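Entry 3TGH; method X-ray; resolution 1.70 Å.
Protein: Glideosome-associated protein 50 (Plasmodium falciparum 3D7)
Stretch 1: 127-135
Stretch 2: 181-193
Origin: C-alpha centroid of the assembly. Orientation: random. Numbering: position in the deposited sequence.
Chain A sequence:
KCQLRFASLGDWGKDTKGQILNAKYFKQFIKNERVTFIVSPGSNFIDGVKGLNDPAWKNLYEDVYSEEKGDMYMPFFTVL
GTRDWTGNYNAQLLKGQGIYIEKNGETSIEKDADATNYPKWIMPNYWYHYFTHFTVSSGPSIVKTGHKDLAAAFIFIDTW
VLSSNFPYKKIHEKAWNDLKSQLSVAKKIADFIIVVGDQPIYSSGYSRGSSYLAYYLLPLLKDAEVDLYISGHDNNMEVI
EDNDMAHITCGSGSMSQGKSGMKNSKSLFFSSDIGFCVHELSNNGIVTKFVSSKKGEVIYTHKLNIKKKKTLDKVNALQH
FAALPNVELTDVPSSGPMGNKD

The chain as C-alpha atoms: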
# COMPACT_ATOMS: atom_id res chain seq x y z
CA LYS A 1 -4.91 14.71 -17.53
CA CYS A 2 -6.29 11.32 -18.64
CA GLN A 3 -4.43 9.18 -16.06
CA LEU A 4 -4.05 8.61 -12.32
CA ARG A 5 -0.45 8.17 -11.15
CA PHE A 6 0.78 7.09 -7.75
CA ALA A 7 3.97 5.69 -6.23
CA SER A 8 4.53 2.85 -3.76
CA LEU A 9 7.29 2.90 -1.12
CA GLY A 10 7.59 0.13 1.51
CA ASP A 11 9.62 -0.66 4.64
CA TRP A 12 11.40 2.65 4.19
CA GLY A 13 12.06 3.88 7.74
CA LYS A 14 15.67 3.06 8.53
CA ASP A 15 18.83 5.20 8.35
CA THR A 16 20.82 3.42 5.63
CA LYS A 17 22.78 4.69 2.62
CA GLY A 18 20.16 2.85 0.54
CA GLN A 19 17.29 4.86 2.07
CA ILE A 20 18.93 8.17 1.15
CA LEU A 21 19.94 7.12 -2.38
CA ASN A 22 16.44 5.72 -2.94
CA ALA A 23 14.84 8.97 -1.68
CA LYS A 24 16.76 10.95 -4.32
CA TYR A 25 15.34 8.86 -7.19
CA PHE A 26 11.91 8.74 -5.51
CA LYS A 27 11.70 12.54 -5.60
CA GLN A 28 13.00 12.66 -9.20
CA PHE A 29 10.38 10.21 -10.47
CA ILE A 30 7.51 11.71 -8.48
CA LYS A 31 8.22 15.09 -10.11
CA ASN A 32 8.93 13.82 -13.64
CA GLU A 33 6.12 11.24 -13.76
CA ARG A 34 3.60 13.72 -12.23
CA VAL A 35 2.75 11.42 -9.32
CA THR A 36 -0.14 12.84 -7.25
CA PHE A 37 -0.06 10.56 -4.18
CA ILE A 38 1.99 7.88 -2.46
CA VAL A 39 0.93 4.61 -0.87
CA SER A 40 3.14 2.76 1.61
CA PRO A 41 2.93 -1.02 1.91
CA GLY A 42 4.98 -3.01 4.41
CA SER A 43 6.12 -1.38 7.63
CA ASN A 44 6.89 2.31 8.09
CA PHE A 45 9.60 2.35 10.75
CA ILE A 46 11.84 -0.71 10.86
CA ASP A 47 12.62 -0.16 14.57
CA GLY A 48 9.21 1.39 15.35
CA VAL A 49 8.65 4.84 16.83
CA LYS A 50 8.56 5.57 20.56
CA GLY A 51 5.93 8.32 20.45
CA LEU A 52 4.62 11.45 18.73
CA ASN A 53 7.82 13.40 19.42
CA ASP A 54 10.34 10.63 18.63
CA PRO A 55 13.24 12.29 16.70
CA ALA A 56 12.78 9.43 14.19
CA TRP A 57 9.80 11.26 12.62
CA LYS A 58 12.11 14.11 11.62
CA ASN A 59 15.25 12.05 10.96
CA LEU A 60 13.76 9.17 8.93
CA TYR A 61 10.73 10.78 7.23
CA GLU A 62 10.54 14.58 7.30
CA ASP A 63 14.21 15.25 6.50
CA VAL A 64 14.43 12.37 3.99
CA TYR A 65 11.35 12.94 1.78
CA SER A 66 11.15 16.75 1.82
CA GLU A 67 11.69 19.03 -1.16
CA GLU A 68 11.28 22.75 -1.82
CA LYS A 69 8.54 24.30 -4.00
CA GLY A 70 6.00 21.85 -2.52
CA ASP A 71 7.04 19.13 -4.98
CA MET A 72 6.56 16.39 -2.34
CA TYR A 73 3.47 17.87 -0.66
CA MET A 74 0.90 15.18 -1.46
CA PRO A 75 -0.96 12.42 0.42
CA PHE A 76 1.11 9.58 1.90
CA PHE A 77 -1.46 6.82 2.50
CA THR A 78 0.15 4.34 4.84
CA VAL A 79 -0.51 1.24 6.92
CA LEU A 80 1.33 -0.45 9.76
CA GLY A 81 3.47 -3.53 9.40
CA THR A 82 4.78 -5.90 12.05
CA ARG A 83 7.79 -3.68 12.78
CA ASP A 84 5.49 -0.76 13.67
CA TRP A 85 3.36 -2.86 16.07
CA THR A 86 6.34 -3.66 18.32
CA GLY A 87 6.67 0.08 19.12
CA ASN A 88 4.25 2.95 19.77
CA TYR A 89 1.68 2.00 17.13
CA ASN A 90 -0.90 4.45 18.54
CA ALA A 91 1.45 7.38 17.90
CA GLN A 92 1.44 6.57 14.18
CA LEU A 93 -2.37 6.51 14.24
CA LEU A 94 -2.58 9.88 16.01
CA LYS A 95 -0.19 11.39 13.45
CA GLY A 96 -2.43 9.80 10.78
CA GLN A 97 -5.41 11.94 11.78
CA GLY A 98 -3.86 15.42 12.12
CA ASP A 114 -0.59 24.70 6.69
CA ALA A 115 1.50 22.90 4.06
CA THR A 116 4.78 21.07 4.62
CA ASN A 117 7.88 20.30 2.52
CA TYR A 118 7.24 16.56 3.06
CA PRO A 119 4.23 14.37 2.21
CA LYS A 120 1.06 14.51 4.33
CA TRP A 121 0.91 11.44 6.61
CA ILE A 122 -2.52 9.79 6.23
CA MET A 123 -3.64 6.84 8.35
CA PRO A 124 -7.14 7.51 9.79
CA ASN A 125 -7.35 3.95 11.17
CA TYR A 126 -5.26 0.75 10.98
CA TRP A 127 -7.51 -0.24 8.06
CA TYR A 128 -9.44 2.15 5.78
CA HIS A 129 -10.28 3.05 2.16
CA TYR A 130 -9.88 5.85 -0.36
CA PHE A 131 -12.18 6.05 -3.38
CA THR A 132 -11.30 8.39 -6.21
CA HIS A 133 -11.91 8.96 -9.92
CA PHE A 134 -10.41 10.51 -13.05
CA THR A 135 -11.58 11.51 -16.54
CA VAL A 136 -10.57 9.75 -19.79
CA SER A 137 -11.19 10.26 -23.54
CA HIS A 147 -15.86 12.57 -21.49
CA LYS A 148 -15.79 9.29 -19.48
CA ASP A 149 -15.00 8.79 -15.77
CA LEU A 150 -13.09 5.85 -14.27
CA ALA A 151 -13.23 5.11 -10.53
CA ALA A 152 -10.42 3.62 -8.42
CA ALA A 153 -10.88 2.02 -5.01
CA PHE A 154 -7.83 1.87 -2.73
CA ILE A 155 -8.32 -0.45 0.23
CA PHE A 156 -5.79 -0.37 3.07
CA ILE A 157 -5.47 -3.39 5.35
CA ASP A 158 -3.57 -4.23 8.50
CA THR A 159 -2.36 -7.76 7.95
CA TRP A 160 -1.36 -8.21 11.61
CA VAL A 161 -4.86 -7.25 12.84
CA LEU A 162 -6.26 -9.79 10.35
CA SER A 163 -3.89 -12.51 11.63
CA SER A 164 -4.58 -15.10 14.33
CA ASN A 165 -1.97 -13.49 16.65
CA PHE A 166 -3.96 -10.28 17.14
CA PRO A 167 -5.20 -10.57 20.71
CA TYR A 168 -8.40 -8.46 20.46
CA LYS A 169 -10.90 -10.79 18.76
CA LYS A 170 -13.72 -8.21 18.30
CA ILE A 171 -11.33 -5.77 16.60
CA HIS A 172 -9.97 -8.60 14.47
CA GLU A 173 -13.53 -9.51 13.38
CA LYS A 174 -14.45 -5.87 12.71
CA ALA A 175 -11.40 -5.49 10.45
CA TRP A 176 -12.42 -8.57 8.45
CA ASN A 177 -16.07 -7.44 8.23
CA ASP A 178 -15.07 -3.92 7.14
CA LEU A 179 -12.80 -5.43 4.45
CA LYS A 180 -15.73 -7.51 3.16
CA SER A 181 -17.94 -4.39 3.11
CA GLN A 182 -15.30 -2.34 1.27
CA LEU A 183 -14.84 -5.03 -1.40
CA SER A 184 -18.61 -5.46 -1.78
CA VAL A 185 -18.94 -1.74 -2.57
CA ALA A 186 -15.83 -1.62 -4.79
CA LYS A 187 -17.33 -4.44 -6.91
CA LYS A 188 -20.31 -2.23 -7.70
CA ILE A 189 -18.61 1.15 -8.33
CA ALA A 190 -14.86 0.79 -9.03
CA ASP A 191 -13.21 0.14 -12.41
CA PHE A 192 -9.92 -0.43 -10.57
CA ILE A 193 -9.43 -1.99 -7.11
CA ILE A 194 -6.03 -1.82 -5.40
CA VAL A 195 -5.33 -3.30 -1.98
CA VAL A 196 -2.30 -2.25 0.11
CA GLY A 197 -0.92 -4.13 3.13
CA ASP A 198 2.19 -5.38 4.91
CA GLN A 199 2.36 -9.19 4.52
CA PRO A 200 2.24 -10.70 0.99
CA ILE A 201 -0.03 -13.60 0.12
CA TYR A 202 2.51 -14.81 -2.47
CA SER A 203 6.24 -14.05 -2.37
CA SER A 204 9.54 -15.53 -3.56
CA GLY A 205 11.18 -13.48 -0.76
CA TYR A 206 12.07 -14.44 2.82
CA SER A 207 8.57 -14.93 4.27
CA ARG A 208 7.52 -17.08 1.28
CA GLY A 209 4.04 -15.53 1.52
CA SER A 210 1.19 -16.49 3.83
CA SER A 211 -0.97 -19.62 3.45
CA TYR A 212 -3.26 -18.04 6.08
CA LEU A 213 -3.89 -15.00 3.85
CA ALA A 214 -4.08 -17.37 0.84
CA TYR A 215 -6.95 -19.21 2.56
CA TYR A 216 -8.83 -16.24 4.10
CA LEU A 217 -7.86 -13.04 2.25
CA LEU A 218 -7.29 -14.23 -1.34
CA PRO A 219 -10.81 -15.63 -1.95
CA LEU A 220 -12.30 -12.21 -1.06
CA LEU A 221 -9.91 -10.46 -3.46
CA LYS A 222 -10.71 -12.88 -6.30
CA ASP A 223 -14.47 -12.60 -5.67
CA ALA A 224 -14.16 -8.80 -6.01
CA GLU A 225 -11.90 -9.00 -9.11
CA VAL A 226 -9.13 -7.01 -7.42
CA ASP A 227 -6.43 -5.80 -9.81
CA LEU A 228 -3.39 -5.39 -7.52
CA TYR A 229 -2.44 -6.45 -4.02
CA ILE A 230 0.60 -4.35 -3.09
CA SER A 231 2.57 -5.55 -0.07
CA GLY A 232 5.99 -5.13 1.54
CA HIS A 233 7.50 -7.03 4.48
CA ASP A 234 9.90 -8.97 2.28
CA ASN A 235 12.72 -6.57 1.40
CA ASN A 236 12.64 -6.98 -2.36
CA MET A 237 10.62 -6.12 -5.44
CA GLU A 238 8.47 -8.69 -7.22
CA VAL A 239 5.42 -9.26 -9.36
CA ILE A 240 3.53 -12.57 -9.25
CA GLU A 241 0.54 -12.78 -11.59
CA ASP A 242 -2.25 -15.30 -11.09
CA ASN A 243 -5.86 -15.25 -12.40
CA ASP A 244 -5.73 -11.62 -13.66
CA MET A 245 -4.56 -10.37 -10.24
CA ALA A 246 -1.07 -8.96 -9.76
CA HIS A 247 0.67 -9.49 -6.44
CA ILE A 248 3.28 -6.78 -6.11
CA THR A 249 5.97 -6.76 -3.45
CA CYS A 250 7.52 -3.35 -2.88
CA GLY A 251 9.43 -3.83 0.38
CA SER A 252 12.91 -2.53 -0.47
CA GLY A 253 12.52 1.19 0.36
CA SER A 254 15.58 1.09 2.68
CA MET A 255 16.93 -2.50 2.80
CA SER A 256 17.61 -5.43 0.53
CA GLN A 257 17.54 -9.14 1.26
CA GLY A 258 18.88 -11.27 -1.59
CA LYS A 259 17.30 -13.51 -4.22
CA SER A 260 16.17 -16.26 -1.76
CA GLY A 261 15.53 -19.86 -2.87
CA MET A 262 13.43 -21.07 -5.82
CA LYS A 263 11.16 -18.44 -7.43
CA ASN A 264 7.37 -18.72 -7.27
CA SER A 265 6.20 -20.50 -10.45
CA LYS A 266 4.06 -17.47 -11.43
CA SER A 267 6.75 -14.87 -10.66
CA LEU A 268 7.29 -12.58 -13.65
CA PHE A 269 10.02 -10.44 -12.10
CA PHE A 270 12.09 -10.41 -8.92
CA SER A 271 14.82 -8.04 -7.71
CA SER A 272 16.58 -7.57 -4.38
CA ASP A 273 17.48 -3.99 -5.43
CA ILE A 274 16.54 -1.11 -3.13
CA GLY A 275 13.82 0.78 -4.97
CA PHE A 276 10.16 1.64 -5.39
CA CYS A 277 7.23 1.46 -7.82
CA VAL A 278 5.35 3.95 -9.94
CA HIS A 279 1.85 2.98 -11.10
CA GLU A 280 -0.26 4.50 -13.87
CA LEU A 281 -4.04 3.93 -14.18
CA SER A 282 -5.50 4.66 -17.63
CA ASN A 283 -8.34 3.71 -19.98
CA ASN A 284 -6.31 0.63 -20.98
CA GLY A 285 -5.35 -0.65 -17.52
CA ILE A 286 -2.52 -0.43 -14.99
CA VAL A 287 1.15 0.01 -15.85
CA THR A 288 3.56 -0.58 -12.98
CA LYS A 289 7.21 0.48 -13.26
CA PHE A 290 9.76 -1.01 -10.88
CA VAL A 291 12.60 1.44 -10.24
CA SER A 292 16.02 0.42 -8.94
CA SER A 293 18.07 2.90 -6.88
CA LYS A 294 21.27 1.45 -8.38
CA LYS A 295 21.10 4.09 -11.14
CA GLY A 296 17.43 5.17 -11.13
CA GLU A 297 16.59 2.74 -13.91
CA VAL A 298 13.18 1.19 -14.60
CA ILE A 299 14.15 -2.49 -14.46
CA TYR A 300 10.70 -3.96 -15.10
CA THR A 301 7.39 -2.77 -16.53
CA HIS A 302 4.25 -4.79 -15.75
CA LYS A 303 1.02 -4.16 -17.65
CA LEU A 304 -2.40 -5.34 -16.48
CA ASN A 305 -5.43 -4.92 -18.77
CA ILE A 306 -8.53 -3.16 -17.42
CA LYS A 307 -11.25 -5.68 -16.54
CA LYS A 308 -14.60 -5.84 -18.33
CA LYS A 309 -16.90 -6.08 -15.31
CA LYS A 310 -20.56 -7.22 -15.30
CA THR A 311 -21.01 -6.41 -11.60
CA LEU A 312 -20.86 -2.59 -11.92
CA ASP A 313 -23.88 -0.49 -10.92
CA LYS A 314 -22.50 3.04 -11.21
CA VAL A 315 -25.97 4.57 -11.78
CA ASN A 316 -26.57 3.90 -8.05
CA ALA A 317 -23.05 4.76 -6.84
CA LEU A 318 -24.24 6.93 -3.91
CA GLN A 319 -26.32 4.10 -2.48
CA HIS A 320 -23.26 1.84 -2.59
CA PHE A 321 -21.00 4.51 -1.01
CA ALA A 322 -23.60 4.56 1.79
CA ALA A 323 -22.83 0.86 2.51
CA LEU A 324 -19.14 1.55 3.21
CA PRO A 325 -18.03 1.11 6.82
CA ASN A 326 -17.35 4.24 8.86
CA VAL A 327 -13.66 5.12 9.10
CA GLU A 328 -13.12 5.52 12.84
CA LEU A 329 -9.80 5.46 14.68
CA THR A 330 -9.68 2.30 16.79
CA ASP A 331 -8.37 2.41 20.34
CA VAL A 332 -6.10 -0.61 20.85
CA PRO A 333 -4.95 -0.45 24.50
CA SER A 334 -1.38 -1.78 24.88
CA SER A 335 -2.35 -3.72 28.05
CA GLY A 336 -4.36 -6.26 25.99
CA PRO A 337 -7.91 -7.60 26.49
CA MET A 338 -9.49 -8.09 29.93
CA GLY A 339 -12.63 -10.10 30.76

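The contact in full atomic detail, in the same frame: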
# COMPACT_ATOMS: atom_id res chain seq x y z
N TRP A 127 -6.97 0.15 9.35
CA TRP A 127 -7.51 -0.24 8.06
C TRP A 127 -8.51 0.83 7.62
O TRP A 127 -9.21 1.42 8.46
CB TRP A 127 -8.18 -1.62 8.11
CG TRP A 127 -9.39 -1.69 9.00
CD1 TRP A 127 -10.69 -1.58 8.63
CD2 TRP A 127 -9.38 -1.89 10.41
NE1 TRP A 127 -11.51 -1.70 9.73
CE2 TRP A 127 -10.72 -1.88 10.84
CE3 TRP A 127 -8.37 -2.08 11.36
CZ2 TRP A 127 -11.08 -2.04 12.18
CZ3 TRP A 127 -8.72 -2.23 12.69
CH2 TRP A 127 -10.06 -2.22 13.09
N TYR A 128 -8.59 1.08 6.32
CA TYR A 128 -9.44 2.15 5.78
C TYR A 128 -9.51 2.05 4.25
O TYR A 128 -9.03 1.09 3.65
CB TYR A 128 -8.93 3.54 6.24
CG TYR A 128 -7.54 3.92 5.76
CD1 TYR A 128 -6.41 3.47 6.42
CD2 TYR A 128 -7.36 4.77 4.66
CE1 TYR A 128 -5.14 3.79 5.99
CE2 TYR A 128 -6.09 5.12 4.22
CZ TYR A 128 -4.98 4.61 4.88
OH TYR A 128 -3.72 4.96 4.46
N HIS A 129 -10.15 3.03 3.62
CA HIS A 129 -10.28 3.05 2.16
C HIS A 129 -10.21 4.46 1.65
O HIS A 129 -10.42 5.41 2.40
CB HIS A 129 -11.61 2.42 1.73
CG HIS A 129 -12.78 2.97 2.47
ND1 HIS A 129 -13.33 2.35 3.57
CD2 HIS A 129 -13.48 4.12 2.30
CE1 HIS A 129 -14.33 3.07 4.03
NE2 HIS A 129 -14.45 4.15 3.27
N TYR A 130 -9.92 4.58 0.35
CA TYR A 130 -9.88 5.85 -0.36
C TYR A 130 -10.43 5.58 -1.76
O TYR A 130 -9.87 4.80 -2.53
CB TYR A 130 -8.44 6.36 -0.42
CG TYR A 130 -8.21 7.54 -1.34
CD1 TYR A 130 -8.85 8.75 -1.11
CD2 TYR A 130 -7.32 7.46 -2.41
CE1 TYR A 130 -8.64 9.85 -1.95
CE2 TYR A 130 -7.10 8.55 -3.26
CZ TYR A 130 -7.76 9.74 -3.02
OH TYR A 130 -7.54 10.81 -3.85
N PHE A 131 -11.56 6.20 -2.07
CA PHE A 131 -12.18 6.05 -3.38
C PHE A 131 -11.96 7.34 -4.13
O PHE A 131 -12.18 8.42 -3.59
CB PHE A 131 -13.68 5.80 -3.23
CG PHE A 131 -14.04 4.38 -2.90
CD1 PHE A 131 -13.74 3.84 -1.66
CD2 PHE A 131 -14.72 3.60 -3.83
CE1 PHE A 131 -14.07 2.52 -1.36
CE2 PHE A 131 -15.06 2.29 -3.53
CZ PHE A 131 -14.74 1.75 -2.29
N THR A 132 -11.54 7.22 -5.38
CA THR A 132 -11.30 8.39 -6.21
C THR A 132 -11.72 8.10 -7.66
O THR A 132 -12.23 7.03 -7.97
CB THR A 132 -9.83 8.84 -6.11
OG1 THR A 132 -9.68 10.12 -6.75
CG2 THR A 132 -8.87 7.81 -6.74
N HIS A 133 -11.52 9.09 -8.52
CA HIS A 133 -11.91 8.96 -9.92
C HIS A 133 -11.10 9.91 -10.78
O HIS A 133 -10.52 10.88 -10.28
CB HIS A 133 -13.40 9.26 -10.09
CG HIS A 133 -13.78 10.65 -9.65
ND1 HIS A 133 -13.95 11.68 -10.55
CD2 HIS A 133 -13.99 11.18 -8.42
CE1 HIS A 133 -14.27 12.78 -9.89
NE2 HIS A 133 -14.29 12.50 -8.60
N PHE A 134 -11.05 9.63 -12.08
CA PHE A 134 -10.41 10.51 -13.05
C PHE A 134 -11.10 10.40 -14.40
O PHE A 134 -11.79 9.42 -14.68
CB PHE A 134 -8.91 10.20 -13.16
CG PHE A 134 -8.59 8.81 -13.65
CD1 PHE A 134 -8.27 8.59 -14.99
CD2 PHE A 134 -8.59 7.73 -12.78
CE1 PHE A 134 -7.96 7.31 -15.45
CE2 PHE A 134 -8.28 6.44 -13.23
CZ PHE A 134 -7.97 6.24 -14.56
N THR A 135 -10.92 11.43 -15.23
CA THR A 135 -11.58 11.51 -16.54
C THR A 135 -10.68 10.96 -17.65
O THR A 135 -9.47 11.15 -17.62
CB THR A 135 -11.95 12.97 -16.89
OG1 THR A 135 -12.66 13.57 -15.79
CG2 THR A 135 -12.83 13.03 -18.13
N SER A 181 -17.06 -5.50 3.49
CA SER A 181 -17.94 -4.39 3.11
C SER A 181 -17.29 -3.51 2.05
O SER A 181 -17.92 -3.19 1.05
CB SER A 181 -18.32 -3.56 4.33
OG SER A 181 -19.05 -4.33 5.26
N GLN A 182 -16.03 -3.14 2.26
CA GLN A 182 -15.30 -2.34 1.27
C GLN A 182 -15.24 -3.01 -0.10
O GLN A 182 -15.45 -2.37 -1.13
CB GLN A 182 -13.87 -2.07 1.77
CG GLN A 182 -13.80 -1.17 2.99
CD GLN A 182 -12.47 -1.26 3.71
OE1 GLN A 182 -11.80 -2.29 3.67
NE2 GLN A 182 -12.09 -0.18 4.40
N LEU A 183 -14.95 -4.31 -0.13
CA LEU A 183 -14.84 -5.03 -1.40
C LEU A 183 -16.20 -5.17 -2.08
O LEU A 183 -16.30 -5.06 -3.30
CB LEU A 183 -14.19 -6.41 -1.19
CG LEU A 183 -12.70 -6.37 -0.82
CD1 LEU A 183 -12.27 -7.75 -0.29
CD2 LEU A 183 -11.84 -5.95 -1.99
N SER A 184 -17.24 -5.38 -1.28
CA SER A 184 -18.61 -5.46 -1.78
C SER A 184 -19.05 -4.17 -2.49
O SER A 184 -19.74 -4.23 -3.51
CB SER A 184 -19.58 -5.77 -0.65
OG SER A 184 -20.89 -5.94 -1.14
N VAL A 185 -18.65 -3.03 -1.95
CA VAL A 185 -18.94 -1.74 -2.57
C VAL A 185 -18.07 -1.53 -3.81
O VAL A 185 -18.57 -1.15 -4.86
CB VAL A 185 -18.76 -0.57 -1.58
CG1 VAL A 185 -18.86 0.78 -2.29
CG2 VAL A 185 -19.79 -0.67 -0.46
N ALA A 186 -16.77 -1.81 -3.68
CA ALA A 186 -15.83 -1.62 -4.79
C ALA A 186 -16.26 -2.39 -6.03
O ALA A 186 -16.13 -1.89 -7.15
CB ALA A 186 -14.41 -2.02 -4.37
N LYS A 187 -16.77 -3.61 -5.83
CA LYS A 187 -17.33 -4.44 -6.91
C LYS A 187 -18.39 -3.73 -7.73
O LYS A 187 -18.52 -3.96 -8.94
CB LYS A 187 -17.97 -5.71 -6.33
CG LYS A 187 -17.00 -6.80 -5.99
CD LYS A 187 -17.63 -7.85 -5.09
CE LYS A 187 -18.60 -8.74 -5.83
NZ LYS A 187 -19.10 -9.82 -4.95
N LYS A 188 -19.18 -2.89 -7.07
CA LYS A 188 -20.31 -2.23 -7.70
C LYS A 188 -19.95 -0.88 -8.34
O LYS A 188 -20.65 -0.44 -9.25
CB LYS A 188 -21.41 -2.01 -6.66
CG LYS A 188 -22.01 -3.30 -6.09
CD LYS A 188 -22.92 -3.99 -7.09
CE LYS A 188 -23.96 -4.86 -6.40
NZ LYS A 188 -24.94 -5.43 -7.37
N ILE A 189 -18.88 -0.22 -7.87
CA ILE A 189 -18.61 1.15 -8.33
C ILE A 189 -17.19 1.47 -8.81
O ILE A 189 -16.96 2.55 -9.34
CB ILE A 189 -19.02 2.20 -7.25
CG1 ILE A 189 -18.10 2.13 -6.03
CG2 ILE A 189 -20.48 1.99 -6.84
CD1 ILE A 189 -18.44 3.16 -4.96
N ALA A 190 -16.25 0.52 -8.68
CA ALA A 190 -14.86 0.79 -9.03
C ALA A 190 -14.39 0.02 -10.27
O ALA A 190 -14.55 -1.21 -10.35
CB ALA A 190 -13.96 0.49 -7.85
N ASP A 191 -13.79 0.74 -11.21
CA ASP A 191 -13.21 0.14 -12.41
C ASP A 191 -11.85 -0.49 -12.10
O ASP A 191 -11.41 -1.44 -12.77
CB ASP A 191 -13.07 1.19 -13.51
CG ASP A 191 -14.40 1.86 -13.82
OD1 ASP A 191 -15.22 1.26 -14.54
OD2 ASP A 191 -14.63 2.98 -13.31
N PHE A 192 -11.19 0.07 -11.08
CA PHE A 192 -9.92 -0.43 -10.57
C PHE A 192 -10.02 -0.63 -9.06
O PHE A 192 -10.55 0.23 -8.35
CB PHE A 192 -8.80 0.57 -10.84
CG PHE A 192 -8.56 0.86 -12.29
CD1 PHE A 192 -9.02 2.04 -12.87
CD2 PHE A 192 -7.84 -0.02 -13.08
CE1 PHE A 192 -8.78 2.32 -14.21
CE2 PHE A 192 -7.60 0.24 -14.42
CZ PHE A 192 -8.07 1.41 -14.98
N ILE A 193 -9.49 -1.74 -8.56
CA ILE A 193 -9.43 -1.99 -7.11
C ILE A 193 -8.01 -2.40 -6.75
O ILE A 193 -7.47 -3.36 -7.31
CB ILE A 193 -10.42 -3.08 -6.65
CG1 ILE A 193 -11.84 -2.78 -7.14
CG2 ILE A 193 -10.43 -3.20 -5.13
CD1 ILE A 193 -12.81 -3.92 -6.91

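Residues 128-135 form a strand that continues later in the chain. Residues 181-189 form the end of a helix that begins earlier. The two elements run in nearly the same direction, with 14° between their N-to-C axes. Their axes come no closer than 10.2 Å, so the space between them is bridged by side chains. The CA atoms of His129 and Gln182 lie 7.4 Å apart, and those of Phe131 and Ala190 lie 8.2 Å apart.

The helix is held by its own backbone hydrogen bonds. Val185 N donates to Ser181 O at 3.1 Å, and Ala186 N donates to Gln182 O at 2.9 Å. Near the end the pattern is mixed, and Lys188 N reaches Val185 O at 2.9 Å. The bonds from Ile189 N to Val185 O (3.2 Å) and to Ala186 O (3.3 Å) are both weak. Ala190 N still bonds to Ala186 O at 2.9 Å, but Ala190 is the first residue to leave helical phi/psi. The chain then passes through Asp191 and enters a strand at Phe192.

A hydrogen bond between the stretches joins two side chains. Gln182 NE2 donates to His129 ND1 at 2.9 Å, with an N-H...acceptor angle of 152°. The amide nitrogen meets the imidazole at its edge, near the ring plane, where the lone pair of an unprotonated ring nitrogen points. An amide NH2 group can donate but is not an acceptor, so ND1 accepts in this pair. The CA-to-CB bond of Gln182 points sideways, but its chain extends through chi1 m and chi2 t, and its end comes nearer the strand. The same NE2 atom lies 3.4 Å from Tyr128 O. The CA-to-CB bond of Tyr128 points away from the helix, and the approach is made by its carbonyl.

Phe131 is the centre of the apolar packing. Its CA-to-CB bond points toward the helix, and the m rotamer lays the ring against residues one turn apart. Phe131 CE2 is 3.8 Å from Ile189 CD1, and Phe131 CZ is 4.2 Å from Val185 CG1. Both methyl groups approach the ring obliquely. Ala186 sits at the ring edge: Phe131 CE2 is 4.2 Å from Ala186 CA, and Phe131 CZ is 4.3 Å from Ala186 CB. At Ala186 the ring edge comes close to the helix backbone, at the CA atom. These are van der Waals contacts between carbon atoms, and they take apolar surface out of solvent.

A second aromatic contact lies beyond the helix. Phe134 has a CA-to-CB bond that points sideways, but its ring end comes nearer the second stretch. The CA-to-CB bond of Phe192 points toward the first stretch. Phe134 CZ and Phe192 CE1 meet at 4.0 Å. Phe192 CE1 lies at the edge of the Phe134 ring, near its plane.

Together the two stretches bury 333 Å², counting both sides. Phe131 and Gln182 each have 87 Å² covered, the largest values here.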